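PDB 6MZO: inactive Zymogen C11 Protease, which probably cleaves peptide bonds as a cysteine protease of the clostripain (C11) family, captured here in its inactive zymogen form. Local coordinates for residues I40-I52 with Q62-R74. Residues are numbered along the deposited sequence; the frame is centred on the assembly and turned at random.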
ATOM      1  N   ILE A  40     -11.287   8.101 -16.288  1.00 18.70           N
ATOM      2  CA  ILE A  40     -11.764   7.257 -17.403  1.00 19.08           C
ATOM      3  C   ILE A  40     -12.131   8.082 -18.580  1.00 20.27           C
ATOM      4  O   ILE A  40     -11.884   7.649 -19.745  1.00 20.61           O
ATOM      5  CB  ILE A  40     -13.023   6.438 -16.950  1.00 20.42           C
ATOM      6  CG1 ILE A  40     -12.625   5.532 -15.765  1.00 23.35           C
ATOM      7  CG2 ILE A  40     -13.653   5.683 -18.141  1.00 24.41           C
ATOM      8  CD1 ILE A  40     -13.990   5.086 -15.039  1.00 32.79           C
ATOM      9  N   GLU A  41     -12.807   9.218 -18.375  1.00 20.72           N
ATOM     10  CA  GLU A  41     -13.220   9.997 -19.529  1.00 21.88           C
ATOM     11  C   GLU A  41     -12.003  10.569 -20.290  1.00 22.38           C
ATOM     12  O   GLU A  41     -12.078  10.803 -21.505  1.00 23.46           O
ATOM     13  CB  GLU A  41     -14.155  11.161 -19.126  1.00 27.61           C
ATOM     14  CG  GLU A  41     -15.470  10.727 -18.502  1.00 44.96           C
ATOM     15  CD  GLU A  41     -16.300  11.932 -18.044  1.00 57.70           C
ATOM     16  OE1 GLU A  41     -16.570  12.067 -16.814  1.00 60.75           O
ATOM     17  OE2 GLU A  41     -16.629  12.750 -18.925  1.00 61.61           O
ATOM     18  N   ARG A  42     -10.913  10.834 -19.551  1.00 21.34           N
ATOM     19  CA  ARG A  42      -9.693  11.391 -20.150  1.00 21.65           C
ATOM     20  C   ARG A  42      -8.915  10.342 -20.905  1.00 21.49           C
ATOM     21  O   ARG A  42      -8.399  10.662 -21.972  1.00 24.08           O
ATOM     22  CB  ARG A  42      -8.758  11.973 -19.061  1.00 21.16           C
ATOM     23  CG  ARG A  42      -7.615  12.742 -19.704  1.00 24.53           C
ATOM     24  CD  ARG A  42      -6.586  13.066 -18.617  1.00 26.94           C
ATOM     25  NE  ARG A  42      -5.750  11.888 -18.402  1.00 32.03           N
ATOM     26  CZ  ARG A  42      -4.509  11.891 -17.894  1.00 31.69           C
ATOM     27  NH1 ARG A  42      -3.877  13.061 -17.571  1.00 35.21           N
ATOM     28  NH2 ARG A  42      -3.872  10.739 -17.757  1.00 25.57           N
ATOM     29  N   ASP A  43      -8.931   9.085 -20.450  1.00 20.65           N
ATOM     30  CA  ASP A  43      -7.954   8.104 -20.989  1.00 20.60           C
ATOM     31  C   ASP A  43      -8.584   6.962 -21.780  1.00 25.00           C
ATOM     32  O   ASP A  43      -7.930   6.366 -22.658  1.00 23.29           O
ATOM     33  CB  ASP A  43      -7.203   7.450 -19.873  1.00 19.46           C
ATOM     34  CG  ASP A  43      -6.192   8.391 -19.167  1.00 19.17           C
ATOM     35  OD1 ASP A  43      -5.976   9.519 -19.660  1.00 23.08           O
ATOM     36  OD2 ASP A  43      -5.678   7.927 -18.160  1.00 20.09           O
ATOM     37  N   GLY A  44      -9.823   6.666 -21.421  1.00 21.22           N
ATOM     38  CA  GLY A  44     -10.356   5.346 -21.888  1.00 21.24           C
ATOM     39  C   GLY A  44      -9.703   4.186 -21.185  1.00 22.83           C
ATOM     40  O   GLY A  44      -8.806   4.356 -20.338  1.00 24.92           O
ATOM     41  N   LEU A  45     -10.200   2.986 -21.433  1.00 24.10           N
ATOM     42  CA  LEU A  45      -9.788   1.883 -20.619  1.00 24.69           C
ATOM     43  C   LEU A  45      -9.142   0.745 -21.379  1.00 21.62           C
ATOM     44  O   LEU A  45      -8.995  -0.345 -20.804  1.00 21.37           O
ATOM     45  CB  LEU A  45     -10.997   1.291 -19.867  1.00 25.31           C
ATOM     46  CG  LEU A  45     -11.609   2.292 -18.868  1.00 27.52           C
ATOM     47  CD1 LEU A  45     -12.846   1.585 -18.207  1.00 35.14           C
ATOM     48  CD2 LEU A  45     -10.545   2.727 -17.869  1.00 31.31           C
ATOM     49  N   ASN A  46      -8.746   0.964 -22.660  1.00 23.56           N
ATOM     50  CA  ASN A  46      -8.099  -0.056 -23.444  1.00 21.74           C
ATOM     51  C   ASN A  46      -8.844  -1.388 -23.369  1.00 28.89           C
ATOM     52  O   ASN A  46      -8.226  -2.408 -23.212  1.00 26.68           O
ATOM     53  CB  ASN A  46      -6.645  -0.176 -22.904  1.00 24.75           C
ATOM     54  CG  ASN A  46      -5.746  -0.949 -23.840  1.00 27.47           C
ATOM     55  OD1 ASN A  46      -5.900  -0.871 -25.065  1.00 29.81           O
ATOM     56  ND2 ASN A  46      -4.809  -1.705 -23.282  1.00 32.16           N
ATOM     57  N   ASN A  47     -10.173  -1.336 -23.513  1.00 23.88           N
ATOM     58  CA  ASN A  47     -11.015  -2.531 -23.541  1.00 23.96           C
ATOM     59  C   ASN A  47     -11.043  -3.305 -22.235  1.00 25.39           C
ATOM     60  O   ASN A  47     -11.535  -4.469 -22.244  1.00 28.09           O
ATOM     61  CB  ASN A  47     -10.601  -3.478 -24.723  1.00 26.08           C
ATOM     62  CG  ASN A  47     -10.634  -2.756 -26.054  1.00 30.37           C
ATOM     63  OD1 ASN A  47      -9.705  -2.849 -26.902  1.00 41.13           O
ATOM     64  ND2 ASN A  47     -11.684  -1.981 -26.254  1.00 29.90           N
ATOM     65  N   GLY A  48     -10.570  -2.703 -21.169  1.00 24.37           N
ATOM     66  CA  GLY A  48     -10.585  -3.366 -19.854  1.00 25.94           C
ATOM     67  C   GLY A  48     -11.906  -3.139 -19.075  1.00 28.65           C
ATOM     68  O   GLY A  48     -12.773  -2.357 -19.522  1.00 29.75           O
ATOM     69  N   ASN A  49     -12.041  -3.789 -17.902  1.00 23.82           N
ATOM     70  CA  ASN A  49     -13.243  -3.612 -17.066  1.00 20.99           C
ATOM     71  C   ASN A  49     -12.892  -2.935 -15.782  1.00 23.46           C
ATOM     72  O   ASN A  49     -11.916  -3.329 -15.167  1.00 23.99           O
ATOM     73  CB  ASN A  49     -13.878  -4.963 -16.744  1.00 23.57           C
ATOM     74  CG  ASN A  49     -14.220  -5.727 -17.974  1.00 29.83           C
ATOM     75  OD1 ASN A  49     -15.026  -5.254 -18.801  1.00 29.68           O
ATOM     76  ND2 ASN A  49     -13.581  -6.927 -18.146  1.00 31.95           N
ATOM     77  N   LEU A  50     -13.679  -1.934 -15.362  1.00 20.07           N
ATOM     78  CA  LEU A  50     -13.371  -1.226 -14.106  1.00 19.46           C
ATOM     79  C   LEU A  50     -14.572  -1.460 -13.158  1.00 24.61           C
ATOM     80  O   LEU A  50     -15.686  -1.031 -13.479  1.00 23.09           O
ATOM     81  CB  LEU A  50     -13.196   0.249 -14.336  1.00 20.05           C
ATOM     82  CG  LEU A  50     -12.840   1.033 -13.043  1.00 21.96           C
ATOM     83  CD1 LEU A  50     -11.516   0.608 -12.300  1.00 22.51           C
ATOM     84  CD2 LEU A  50     -12.837   2.479 -13.429  1.00 23.99           C
ATOM     85  N   LEU A  51     -14.314  -2.086 -12.002  1.00 22.66           N
ATOM     86  CA  LEU A  51     -15.317  -2.369 -11.000  1.00 21.36           C
ATOM     87  C   LEU A  51     -14.932  -1.628  -9.726  1.00 23.69           C
ATOM     88  O   LEU A  51     -13.744  -1.527  -9.387  1.00 21.20           O
ATOM     89  CB  LEU A  51     -15.351  -3.859 -10.714  1.00 22.88           C
ATOM     90  CG  LEU A  51     -16.123  -4.757 -11.724  1.00 23.36           C
ATOM     91  CD1 LEU A  51     -17.618  -4.453 -11.510  1.00 30.32           C
ATOM     92  CD2 LEU A  51     -15.730  -4.583 -13.161  1.00 27.64           C
ATOM     93  N   ILE A  52     -15.938  -1.066  -9.046  1.00 22.30           N
ATOM     94  CA  ILE A  52     -15.740  -0.301  -7.778  1.00 22.67           C
ATOM     95  C   ILE A  52     -16.613  -0.883  -6.704  1.00 25.41           C
ATOM     96  O   ILE A  52     -17.802  -1.209  -6.968  1.00 25.65           O
ATOM     97  CB  ILE A  52     -16.174   1.172  -7.927  1.00 24.54           C
ATOM     98  CG1 ILE A  52     -15.712   1.769  -9.246  1.00 25.07           C
ATOM     99  CG2 ILE A  52     -15.720   2.035  -6.744  1.00 24.60           C
ATOM    100  CD1 ILE A  52     -14.176   1.970  -9.376  1.00 27.60           C
ATOM    101  N   GLN A  62     -21.992  -1.421  -2.071  1.00 39.10           N
ATOM    102  CA  GLN A  62     -22.409  -1.730  -3.435  1.00 37.96           C
ATOM    103  C   GLN A  62     -21.213  -1.975  -4.325  1.00 37.36           C
ATOM    104  O   GLN A  62     -20.145  -1.365  -4.115  1.00 34.83           O
ATOM    105  CB  GLN A  62     -23.257  -0.615  -3.991  1.00 44.57           C
ATOM    106  CG  GLN A  62     -22.763   0.749  -3.784  1.00 49.71           C
ATOM    107  CD  GLN A  62     -23.655   1.778  -4.471  1.00 62.07           C
ATOM    108  OE1 GLN A  62     -24.839   1.541  -4.694  1.00 65.72           O
ATOM    109  NE2 GLN A  62     -23.072   2.917  -4.839  1.00 66.02           N
ATOM    110  N   LEU A  63     -21.414  -2.880  -5.295  1.00 32.37           N
ATOM    111  CA  LEU A  63     -20.426  -3.176  -6.329  1.00 31.75           C
ATOM    112  C   LEU A  63     -20.979  -2.632  -7.634  1.00 33.43           C
ATOM    113  O   LEU A  63     -22.128  -2.959  -7.997  1.00 33.88           O
ATOM    114  CB  LEU A  63     -20.185  -4.698  -6.391  1.00 33.03           C
ATOM    115  CG  LEU A  63     -19.258  -5.218  -7.475  1.00 32.74           C
ATOM    116  CD1 LEU A  63     -17.842  -4.724  -7.206  1.00 29.13           C
ATOM    117  CD2 LEU A  63     -19.318  -6.752  -7.464  1.00 36.00           C
ATOM    118  N   PHE A  64     -20.207  -1.788  -8.339  1.00 29.96           N
ATOM    119  CA  PHE A  64     -20.748  -1.226  -9.584  1.00 29.94           C
ATOM    120  C   PHE A  64     -19.626  -1.119 -10.600  1.00 29.05           C
ATOM    121  O   PHE A  64     -18.459  -1.025 -10.266  1.00 25.33           O
ATOM    122  CB  PHE A  64     -21.420   0.149  -9.377  1.00 28.36           C
ATOM    123  CG  PHE A  64     -20.548   1.199  -8.629  1.00 27.50           C
ATOM    124  CD1 PHE A  64     -20.566   1.239  -7.245  1.00 32.82           C
ATOM    125  CD2 PHE A  64     -19.805   2.140  -9.350  1.00 27.30           C
ATOM    126  CE1 PHE A  64     -19.818   2.219  -6.525  1.00 31.66           C
ATOM    127  CE2 PHE A  64     -19.046   3.127  -8.673  1.00 30.38           C
ATOM    128  CZ  PHE A  64     -19.071   3.167  -7.257  1.00 26.69           C
ATOM    129  N   GLN A  65     -20.009  -1.134 -11.852  1.00 28.45           N
ATOM    130  CA  GLN A  65     -19.092  -0.952 -12.963  1.00 24.46           C
ATOM    131  C   GLN A  65     -19.160   0.510 -13.407  1.00 25.27           C
ATOM    132  O   GLN A  65     -20.235   1.185 -13.369  1.00 25.98           O
ATOM    133  CB  GLN A  65     -19.497  -1.931 -14.093  1.00 25.88           C
ATOM    134  CG  GLN A  65     -18.598  -1.688 -15.343  1.00 24.80           C
ATOM    135  CD  GLN A  65     -18.910  -2.675 -16.482  1.00 25.65           C
ATOM    136  OE1 GLN A  65     -20.029  -3.273 -16.567  1.00 30.81           O
ATOM    137  NE2 GLN A  65     -17.927  -2.852 -17.366  1.00 29.67           N
ATOM    138  N   LEU A  66     -18.015   1.034 -13.836  1.00 22.78           N
ATOM    139  CA  LEU A  66     -18.004   2.333 -14.489  1.00 22.69           C
ATOM    140  C   LEU A  66     -17.528   2.075 -15.876  1.00 27.01           C
ATOM    141  O   LEU A  66     -16.468   1.453 -16.039  1.00 24.66           O
ATOM    142  CB  LEU A  66     -17.038   3.298 -13.843  1.00 21.97           C
ATOM    143  CG  LEU A  66     -17.464   3.749 -12.464  1.00 24.57           C
ATOM    144  CD1 LEU A  66     -16.379   4.685 -11.840  1.00 24.85           C
ATOM    145  CD2 LEU A  66     -18.847   4.482 -12.480  1.00 26.72           C
ATOM    146  N   LYS A  67     -18.239   2.553 -16.866  1.00 27.25           N
ATOM    147  CA  LYS A  67     -17.771   2.374 -18.209  1.00 29.73           C
ATOM    148  C   LYS A  67     -18.032   3.603 -19.055  1.00 27.43           C
ATOM    149  O   LYS A  67     -18.764   4.451 -18.673  1.00 28.72           O
ATOM    150  CB  LYS A  67     -18.391   1.146 -18.825  1.00 31.07           C
ATOM    151  CG  LYS A  67     -19.850   1.322 -19.095  1.00 29.54           C
ATOM    152  CD  LYS A  67     -20.527   0.018 -19.457  1.00 52.19           C
ATOM    153  CE  LYS A  67     -19.772  -0.764 -20.488  1.00 54.61           C
ATOM    154  NZ  LYS A  67     -20.488  -2.003 -20.866  1.00 56.69           N
ATOM    155  N   LEU A  68     -17.347   3.691 -20.174  1.00 24.85           N
ATOM    156  CA  LEU A  68     -17.540   4.769 -21.097  1.00 26.88           C
ATOM    157  C   LEU A  68     -18.614   4.404 -22.086  1.00 28.17           C
ATOM    158  O   LEU A  68     -18.620   3.365 -22.605  1.00 28.82           O
ATOM    159  CB  LEU A  68     -16.271   5.049 -21.871  1.00 32.84           C
ATOM    160  CG  LEU A  68     -15.411   6.190 -21.398  1.00 35.72           C
ATOM    161  CD1 LEU A  68     -14.271   6.456 -22.348  1.00 33.52           C
ATOM    162  CD2 LEU A  68     -16.198   7.452 -21.137  1.00 34.41           C
ATOM    163  N   GLU A  69     -19.508   5.317 -22.331  1.00 27.56           N
ATOM    164  CA  GLU A  69     -20.547   5.095 -23.273  1.00 35.17           C
ATOM    165  C   GLU A  69     -20.647   6.396 -24.023  1.00 37.48           C
ATOM    166  O   GLU A  69     -20.903   7.402 -23.453  1.00 39.89           O
ATOM    167  CB  GLU A  69     -21.808   4.743 -22.521  1.00 37.52           C
ATOM    168  CG  GLU A  69     -23.092   4.963 -23.219  1.00 42.67           C
ATOM    169  CD  GLU A  69     -24.269   4.740 -22.297  1.00 42.00           C
ATOM    170  OE1 GLU A  69     -25.002   5.720 -22.113  1.00 42.08           O
ATOM    171  OE2 GLU A  69     -24.421   3.613 -21.799  1.00 33.16           O
ATOM    172  N   ALA A  70     -20.396   6.331 -25.309  1.00 42.52           N
ATOM    173  CA  ALA A  70     -20.387   7.477 -26.186  1.00 51.06           C
ATOM    174  C   ALA A  70     -19.429   8.516 -25.600  1.00 63.29           C
ATOM    175  O   ALA A  70     -18.266   8.207 -25.419  1.00 68.18           O
ATOM    176  CB  ALA A  70     -21.780   8.003 -26.461  1.00 50.27           C
ATOM    177  N   ASP A  71     -19.874   9.714 -25.270  1.00 68.33           N
ATOM    178  CA  ASP A  71     -18.896  10.642 -24.693  1.00 76.04           C
ATOM    179  C   ASP A  71     -18.976  10.713 -23.184  1.00 71.68           C
ATOM    180  O   ASP A  71     -18.418  11.620 -22.596  1.00 77.78           O
ATOM    181  CB  ASP A  71     -19.024  12.073 -25.262  1.00 93.66           C
ATOM    182  CG  ASP A  71     -19.008  12.133 -26.791  1.00 94.20           C
ATOM    183  OD1 ASP A  71     -18.165  11.503 -27.431  1.00 94.20           O
ATOM    184  OD2 ASP A  71     -19.824  12.870 -27.372  1.00 97.02           O
ATOM    185  N   THR A  72     -19.599   9.749 -22.530  1.00 58.35           N
ATOM    186  CA  THR A  72     -19.798   9.920 -21.120  1.00 45.95           C
ATOM    187  C   THR A  72     -19.670   8.676 -20.273  1.00 38.67           C
ATOM    188  O   THR A  72     -19.531   7.623 -20.763  1.00 43.58           O
ATOM    189  CB  THR A  72     -21.199  10.556 -20.933  1.00 50.03           C
ATOM    190  OG1 THR A  72     -21.369  10.995 -19.601  1.00 51.69           O
ATOM    191  CG2 THR A  72     -22.277   9.566 -21.267  1.00 52.53           C
ATOM    192  N   ILE A  73     -19.701   8.839 -18.983  1.00 36.60           N
ATOM    193  CA  ILE A  73     -19.574   7.731 -18.034  1.00 32.95           C
ATOM    194  C   ILE A  73     -20.963   7.138 -17.825  1.00 36.39           C
ATOM    195  O   ILE A  73     -21.916   7.894 -17.656  1.00 37.70           O
ATOM    196  CB  ILE A  73     -19.062   8.193 -16.650  1.00 38.88           C
ATOM    197  CG1 ILE A  73     -17.649   8.736 -16.731  1.00 41.37           C
ATOM    198  CG2 ILE A  73     -19.058   7.024 -15.635  1.00 40.62           C
ATOM    199  CD1 ILE A  73     -16.590   7.639 -16.873  1.00 40.42           C
ATOM    200  N   ARG A  74     -21.034   5.816 -17.766  1.00 26.93           N
ATOM    201  CA  ARG A  74     -22.246   5.056 -17.332  1.00 28.09           C
ATOM    202  C   ARG A  74     -21.888   4.290 -16.084  1.00 32.52           C
ATOM    203  O   ARG A  74     -20.908   3.529 -16.051  1.00 29.81           O
ATOM    204  CB  ARG A  74     -22.713   4.118 -18.480  1.00 28.85           C
ATOM    205  CG  ARG A  74     -23.746   2.999 -18.131  1.00 39.53           C
ATOM    206  CD  ARG A  74     -25.154   3.506 -17.990  1.00 37.50           C
ATOM    207  NE  ARG A  74     -25.675   4.194 -19.168  1.00 33.15           N
ATOM    208  CZ  ARG A  74     -26.855   4.836 -19.178  1.00 34.98           C
ATOM    209  NH1 ARG A  74     -27.608   4.848 -18.086  1.00 35.88           N
ATOM    210  NH2 ARG A  74     -27.236   5.483 -20.266  1.00 36.07           N
TER
HETATM  211  O   HOH W   1     -15.716  -0.948 -17.133  1.00 22.04           O
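Ile52 lies over one face of the Phe64 ring, a CH-pi contact with CB 3.8 Å from the ring centroid and displaced toward the rim, so that CB, CG1 and CG2 all reach the CE2–CZ side. Ring and branched chain face each other in the beta hairpin of strands 49-54 and 62-69, near one margin of the central mixed sheet of this clan CD peptidase. Phe64 CG sits between the backbone N and the carbonyl carbon (chi1 52°), which folds the ring back across the neighbouring strand. Replacing the ring by an alanine is likely to open a gap against CB, CG1 and CG2 of Ile52. Beneath the ring the two residues form an antiparallel hydrogen-bonded pair: Ile52 N donates to Phe64 O at 2.8 Å and Phe64 N returns a bond to Ile52 O, both nearly straight. On the same sheet face Ile52 CG1 meets Leu66 CD1, and Leu66 CB takes Ile40 CD1 from helix 26-43 at 3.7 Å, the two side chains crossing at about a right angle. Ile40 CG2 touches both Leu68 CG and Ile73 CD1, joining the helix end to both strands 62-69 and 72-80. Next along the helix, the aliphatic part of Glu41 lies across Ile73, CG to CG1 3.4 Å. On the other face, Leu51 CD1 packs on Gln65 CB, while helix 90-103 covers Leu51 and Leu63. The amides of Asn49 and Gln65, their planes 70° apart, stay 4.0 Å from each other at OD1 and NE2; Gln65 OE1 is hydrogen-bonded to Tyr104 OH, and Asn49 ND2 to Thr14 OG1. A water accepts from Leu50 N and from Gln65 NE2, each at 2.9 Å, and donates to Leu66 O at 2.7 Å.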